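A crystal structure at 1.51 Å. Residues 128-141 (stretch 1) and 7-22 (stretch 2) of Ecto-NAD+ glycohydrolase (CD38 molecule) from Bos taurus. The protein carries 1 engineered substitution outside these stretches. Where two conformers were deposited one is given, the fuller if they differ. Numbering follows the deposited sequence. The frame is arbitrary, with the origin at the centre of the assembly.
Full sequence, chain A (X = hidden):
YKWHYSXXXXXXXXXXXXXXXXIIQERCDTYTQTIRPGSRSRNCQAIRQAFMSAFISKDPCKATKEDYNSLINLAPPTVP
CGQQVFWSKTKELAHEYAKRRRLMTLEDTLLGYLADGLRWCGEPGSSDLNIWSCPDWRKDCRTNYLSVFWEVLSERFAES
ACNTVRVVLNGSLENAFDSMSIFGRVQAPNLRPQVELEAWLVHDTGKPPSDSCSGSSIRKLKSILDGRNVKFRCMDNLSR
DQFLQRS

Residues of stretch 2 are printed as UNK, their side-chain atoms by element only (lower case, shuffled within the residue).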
# COMPACT_ATOMS: atom_id res chain seq x y z
N ASP A 128 -11.23 -9.08 -23.79
CA ASP A 128 -9.78 -9.21 -23.72
C ASP A 128 -9.04 -8.07 -24.42
O ASP A 128 -9.60 -7.36 -25.25
CB ASP A 128 -9.35 -10.49 -24.43
CG ASP A 128 -9.76 -11.73 -23.69
OD1 ASP A 128 -9.51 -11.80 -22.48
OD2 ASP A 128 -10.31 -12.62 -24.36
N LEU A 129 -7.77 -7.90 -24.08
CA LEU A 129 -6.93 -7.01 -24.86
C LEU A 129 -6.72 -7.57 -26.26
O LEU A 129 -6.75 -8.77 -26.45
CB LEU A 129 -5.58 -6.78 -24.18
CG LEU A 129 -5.65 -5.82 -22.95
CD1 LEU A 129 -5.96 -6.61 -21.68
CD2 LEU A 129 -4.34 -5.09 -22.77
N ASN A 130 -6.52 -6.70 -27.22
CA ASN A 130 -6.09 -7.13 -28.54
C ASN A 130 -4.56 -7.17 -28.53
O ASN A 130 -3.90 -6.14 -28.55
CB ASN A 130 -6.61 -6.16 -29.61
CG ASN A 130 -6.22 -6.56 -31.02
OD1 ASN A 130 -5.30 -7.37 -31.23
ND2 ASN A 130 -6.91 -6.00 -32.00
N ILE A 131 -4.01 -8.39 -28.48
CA ILE A 131 -2.57 -8.56 -28.42
C ILE A 131 -1.92 -8.66 -29.81
O ILE A 131 -0.71 -8.92 -29.92
CB ILE A 131 -2.19 -9.83 -27.59
CG1 ILE A 131 -2.78 -11.09 -28.25
CG2 ILE A 131 -2.65 -9.69 -26.16
CD1 ILE A 131 -2.48 -12.43 -27.52
N TRP A 132 -2.71 -8.40 -30.84
CA TRP A 132 -2.22 -8.55 -32.22
C TRP A 132 -1.86 -7.24 -32.87
O TRP A 132 -0.83 -7.14 -33.52
CB TRP A 132 -3.27 -9.29 -33.07
CG TRP A 132 -3.68 -10.53 -32.37
CD1 TRP A 132 -4.87 -10.77 -31.72
CD2 TRP A 132 -2.88 -11.70 -32.18
NE1 TRP A 132 -4.86 -12.04 -31.17
CE2 TRP A 132 -3.65 -12.62 -31.42
CE3 TRP A 132 -1.58 -12.05 -32.56
CZ2 TRP A 132 -3.17 -13.88 -31.05
CZ3 TRP A 132 -1.10 -13.31 -32.19
CH2 TRP A 132 -1.91 -14.22 -31.47
N SER A 133 -2.74 -6.24 -32.76
CA SER A 133 -2.40 -4.91 -33.27
C SER A 133 -3.23 -3.91 -32.49
O SER A 133 -4.27 -4.28 -31.96
CB SER A 133 -2.69 -4.77 -34.79
OG SER A 133 -4.09 -4.73 -35.10
N CYS A 134 -2.74 -2.67 -32.45
CA CYS A 134 -3.48 -1.56 -31.83
C CYS A 134 -3.37 -0.34 -32.72
O CYS A 134 -2.38 -0.21 -33.44
CB CYS A 134 -2.90 -1.21 -30.45
SG CYS A 134 -3.28 -2.43 -29.16
N PRO A 135 -4.33 0.57 -32.62
CA PRO A 135 -4.28 1.78 -33.46
C PRO A 135 -2.98 2.58 -33.27
O PRO A 135 -2.51 2.77 -32.14
CB PRO A 135 -5.48 2.60 -32.99
CG PRO A 135 -6.44 1.58 -32.39
CD PRO A 135 -5.55 0.50 -31.80
N ASP A 136 -2.43 3.03 -34.40
CA ASP A 136 -1.32 3.97 -34.44
C ASP A 136 -1.90 5.39 -34.50
O ASP A 136 -2.87 5.65 -35.22
CB ASP A 136 -0.49 3.69 -35.70
CG ASP A 136 0.68 4.65 -35.83
OD1 ASP A 136 1.60 4.57 -34.99
OD2 ASP A 136 0.62 5.49 -36.77
N TRP A 137 -1.32 6.29 -33.72
CA TRP A 137 -1.80 7.66 -33.62
C TRP A 137 -1.82 8.36 -35.00
O TRP A 137 -2.77 9.10 -35.32
CB TRP A 137 -0.89 8.40 -32.63
CG TRP A 137 -1.19 9.82 -32.39
CD1 TRP A 137 -1.99 10.35 -31.39
CD2 TRP A 137 -0.66 10.93 -33.11
NE1 TRP A 137 -1.98 11.72 -31.47
CE2 TRP A 137 -1.18 12.10 -32.52
CE3 TRP A 137 0.21 11.05 -34.21
CZ2 TRP A 137 -0.87 13.38 -33.00
CZ3 TRP A 137 0.51 12.32 -34.68
CH2 TRP A 137 -0.03 13.47 -34.07
N ARG A 138 -0.80 8.12 -35.80
CA ARG A 138 -0.68 8.84 -37.09
C ARG A 138 -1.46 8.15 -38.20
O ARG A 138 -2.15 8.81 -38.98
CB ARG A 138 0.79 9.02 -37.48
CG ARG A 138 1.05 10.04 -38.60
CD ARG A 138 2.56 10.32 -38.77
NE ARG A 138 2.79 11.36 -39.78
CZ ARG A 138 3.99 11.73 -40.24
NH1 ARG A 138 5.10 11.15 -39.78
NH2 ARG A 138 4.08 12.69 -41.16
N LYS A 139 -1.34 6.83 -38.29
CA LYS A 139 -1.95 6.08 -39.40
C LYS A 139 -3.39 5.65 -39.17
O LYS A 139 -4.14 5.41 -40.13
CB LYS A 139 -1.12 4.83 -39.71
CG LYS A 139 0.32 5.12 -40.22
CD LYS A 139 1.00 3.82 -40.67
CE LYS A 139 2.50 4.00 -40.96
NZ LYS A 139 3.30 3.90 -39.71
N ASP A 140 -3.80 5.51 -37.91
CA ASP A 140 -5.15 5.01 -37.64
C ASP A 140 -6.06 6.05 -37.02
O ASP A 140 -7.05 6.42 -37.61
CB ASP A 140 -5.12 3.75 -36.77
CG ASP A 140 -4.39 2.60 -37.43
OD1 ASP A 140 -4.69 2.28 -38.62
OD2 ASP A 140 -3.50 2.03 -36.77
N CYS A 141 -5.73 6.51 -35.82
CA CYS A 141 -6.58 7.48 -35.13
C CYS A 141 -5.83 8.07 -33.97
O CYS A 141 -5.15 7.35 -33.26
CB CYS A 141 -7.88 6.83 -34.64
SG CYS A 141 -7.64 5.50 -33.45
N UNK A 7 -10.14 -7.77 -39.40
CA UNK A 7 -9.94 -8.51 -38.13
C UNK A 7 -9.02 -7.87 -37.08
O UNK A 7 -8.76 -6.67 -37.11
N UNK A 8 -8.51 -8.69 -36.16
CA UNK A 8 -7.70 -8.17 -35.02
C UNK A 8 -6.37 -7.54 -35.43
O UNK A 8 -5.78 -6.75 -34.68
c UNK A 8 -8.41 -10.94 -32.44
c UNK A 8 -9.43 -8.69 -32.59
c UNK A 8 -8.74 -9.79 -33.36
c UNK A 8 -7.45 -9.27 -34.00
N UNK A 9 -5.89 -7.91 -36.61
CA UNK A 9 -4.61 -7.40 -37.07
C UNK A 9 -4.74 -6.19 -37.98
O UNK A 9 -3.79 -5.84 -38.66
n UNK A 9 -1.76 -8.58 -39.09
o UNK A 9 -1.74 -7.51 -37.08
c UNK A 9 -2.35 -8.16 -37.95
c UNK A 9 -3.81 -8.51 -37.77
N UNK A 10 -5.91 -5.54 -37.99
CA UNK A 10 -6.18 -4.46 -38.92
C UNK A 10 -5.44 -3.15 -38.64
O UNK A 10 -5.36 -2.28 -39.52
n UNK A 10 -10.46 -3.04 -36.62
c UNK A 10 -10.71 -3.73 -35.50
n UNK A 10 -11.32 -3.14 -34.48
c UNK A 10 -8.28 -3.59 -37.74
c UNK A 10 -7.68 -4.19 -39.00
c UNK A 10 -9.81 -3.60 -37.81
n UNK A 10 -10.37 -5.01 -35.39
N UNK A 11 -4.94 -2.99 -37.42
CA UNK A 11 -4.29 -1.75 -37.06
C UNK A 11 -2.83 -1.69 -37.48
O UNK A 11 -2.20 -2.72 -37.72
c UNK A 11 -9.31 0.66 -35.48
c UNK A 11 -8.19 1.12 -36.21
c UNK A 11 -6.32 -2.51 -34.14
c UNK A 11 -5.80 -1.59 -35.03
c UNK A 11 -9.24 -0.44 -34.67
c UNK A 11 -6.97 0.46 -36.14
c UNK A 11 -4.40 -1.54 -35.55
n UNK A 11 -7.64 -2.22 -33.87
c UNK A 11 -6.87 -0.68 -35.33
c UNK A 11 -8.01 -1.12 -34.61
N UNK A 12 -2.28 -0.48 -37.52
CA UNK A 12 -0.88 -0.27 -37.92
C UNK A 12 0.11 -0.24 -36.74
O UNK A 12 1.34 -0.27 -36.95
c UNK A 12 -0.97 0.74 -41.28
n UNK A 12 -2.04 0.83 -42.14
c UNK A 12 -3.12 1.13 -41.45
c UNK A 12 -1.44 1.00 -40.03
n UNK A 12 -2.79 1.24 -40.17
c UNK A 12 -0.74 1.03 -38.71
N UNK A 13 -0.39 -0.18 -35.51
CA UNK A 13 0.49 -0.16 -34.37
C UNK A 13 0.69 -1.54 -33.75
O UNK A 13 -0.07 -2.47 -34.00
N UNK A 14 1.72 -1.67 -32.93
CA UNK A 14 1.97 -2.92 -32.27
C UNK A 14 0.82 -3.30 -31.31
O UNK A 14 0.13 -2.44 -30.73
c UNK A 14 3.29 -2.84 -31.50
N UNK A 15 0.60 -4.60 -31.17
CA UNK A 15 -0.42 -5.09 -30.28
C UNK A 15 -0.19 -4.84 -28.80
O UNK A 15 0.90 -4.43 -28.39
N UNK A 16 -1.24 -5.07 -28.02
CA UNK A 16 -1.15 -4.91 -26.57
C UNK A 16 -0.03 -5.73 -25.97
O UNK A 16 0.28 -6.85 -26.42
c UNK A 16 -2.46 -5.32 -25.89
o UNK A 16 -3.55 -4.54 -26.35
N UNK A 17 0.59 -5.19 -24.93
CA UNK A 17 1.59 -5.92 -24.16
C UNK A 17 0.97 -7.21 -23.63
O UNK A 17 -0.10 -7.19 -23.03
c UNK A 17 2.06 -5.08 -22.99
o UNK A 17 2.57 -3.84 -23.49
c UNK A 17 3.19 -5.82 -22.24
N UNK A 18 1.65 -8.35 -23.83
CA UNK A 18 1.13 -9.61 -23.32
C UNK A 18 1.05 -9.56 -21.79
O UNK A 18 1.94 -8.97 -21.14
c UNK A 18 2.03 -10.79 -23.77
N UNK A 19 0.01 -10.16 -21.21
CA UNK A 19 -0.15 -10.22 -19.75
C UNK A 19 -0.19 -8.85 -19.09
O UNK A 19 0.28 -8.66 -17.97
c UNK A 19 0.93 -11.10 -19.15
c UNK A 19 0.66 -12.56 -19.48
o UNK A 19 -0.33 -13.09 -18.98
o UNK A 19 1.38 -13.11 -20.30
N UNK A 20 -0.79 -7.91 -19.81
CA UNK A 20 -0.95 -6.53 -19.31
C UNK A 20 -1.52 -6.49 -17.91
O UNK A 20 -1.03 -5.74 -17.05
c UNK A 20 -2.21 -4.39 -19.90
c UNK A 20 -1.31 -3.36 -20.22
c UNK A 20 -2.80 -1.76 -19.24
c UNK A 20 -1.91 -5.81 -20.27
c UNK A 20 -3.39 -4.08 -19.26
c UNK A 20 -1.62 -2.03 -19.88
c UNK A 20 -3.70 -2.77 -18.95
N UNK A 21 -2.54 -7.29 -17.65
CA UNK A 21 -3.20 -7.26 -16.35
C UNK A 21 -2.28 -7.68 -15.22
O UNK A 21 -2.37 -7.14 -14.12
n UNK A 21 -6.43 -9.04 -19.29
c UNK A 21 -5.27 -8.67 -18.72
c UNK A 21 -4.44 -8.15 -16.38
o UNK A 21 -4.17 -9.01 -19.16
c UNK A 21 -5.40 -7.80 -17.49
N UNK A 22 -1.42 -8.66 -15.48
CA UNK A 22 -0.44 -9.10 -14.47
C UNK A 22 0.57 -7.98 -14.23
O UNK A 22 0.94 -7.70 -13.08
c UNK A 22 0.30 -10.35 -14.91
n UNK A 22 4.33 -12.63 -15.18
c UNK A 22 3.30 -11.56 -15.18
c UNK A 22 1.34 -10.81 -13.86
c UNK A 22 2.14 -11.99 -14.34
O HOH W 1 0.65 -6.14 -35.66
O HOH W 2 -9.00 -3.94 -31.75
O HOH W 3 2.16 -6.39 -32.62
O HOH W 4 1.82 -8.48 -27.85
O HOH W 5 -6.96 -10.02 -22.18

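Position 7 has no side-chain atoms and touches nothing on stretch 1: Gly-7, which opens a type I turn ending at position 10. Position 8 carries four carbons forked at the second, one branch tip 3.6 Å from Trp-132 CD1, an apolar contact that suits the isobutyl group of Leu-8. Its backbone O accepts from Asn-130 ND2 (3.0 Å) and Ser-133 OG (2.7 Å).

Position 9 has two carbons, the second bearing one O and one N, and the oxygen lies 3.7 Å from Ser-133 CB: the amide of Asn-9. A water lies within hydrogen-bonding distance of two acceptors, its O 3.1 Å from Asn-9 OD1 and 2.8 Å from Trp-132 O, so it can mediate between them. Position 10, three carbons, a nitrogen and a carbon with two more nitrogens, is Arg-10; NH1 donates to Gly-7 O at 2.9 Å, and the guanidinium also bonds elsewhere in the structure.

At position 11 one carbon leads to fused five- and six-membered rings of eight carbons and one nitrogen. Pro-135 CD sits 3.8 Å from the centroid of the five-membered ring, almost on its normal, a CH-pi contact suited to the broad flat indole of Trp-11. The backbone N of Trp-11 donates to Ser-133 OG (3.0 Å).

Position 12 has one carbon, then a five-membered ring of three carbons and two nitrogens, one nitrogen 2.7 Å from Asp-140 OD1: His-12. Its ND1 donates to that oxygen and its backbone N to Asp-140 OD2 (2.9 Å), so one carboxylate grips ring and main chain together. Lys-139 CB lies over the ring face.

Position 13 has no side chain and is Gly-13; an ideal CB would stand 2.5 Å from Cys-134 O, a clash. Without it the strands approach: Cys-134 N donates to Gly-13 O at 3.1 Å, and Gly-13 N makes a weak bond to Cys-134 O at 2.9 Å. The lone carbon at position 14, Ala-14, points away.

Position 15, again bare, is Gly-15; an ideal CB would fall 2.4 Å from Ile-131 O. Position 16 has one carbon and one oxygen, the oxygen 2.7 Å from Asn-130 O: Ser-16. Its OG and N (2.9 Å) both donate to Asn-130 O, a short side chain fitting a buried site.

Position 17, a carbon carrying one O and one C, is Thr-17, directed away, its OG1 bonded elsewhere in the structure. Position 18, one carbon without contact, is Ala-18, small and exposed; position 19, two carbons and two oxygens, is Asp-19, charged and exposed just before a helix. Position 20 has one carbon, then a six-carbon ring; its CB packs 3.6 Å from Leu-129 CD2, suiting apolar Phe-20. Position 21, three carbons ending in O and N, has its nitrogen 3.4 Å from Leu-129 CD1: Gln-21, whose NE2 also meets a water O at 3.1 Å. Position 22, four carbons and a terminal N, is Lys-22, charged, exposed and out of reach.

The contact thus combines a short antiparallel pairing, made close by glycines, with side chains that bond to backbone: Ser-133 and Asn-130 on the turn, Asp-140 on His-12, Ser-16 on Asn-130. Apolar packing at Trp-11, Leu-8 and Phe-20 completes it.

Stretch 2, residues 7-22: GLNRWHGAGSTADFQK
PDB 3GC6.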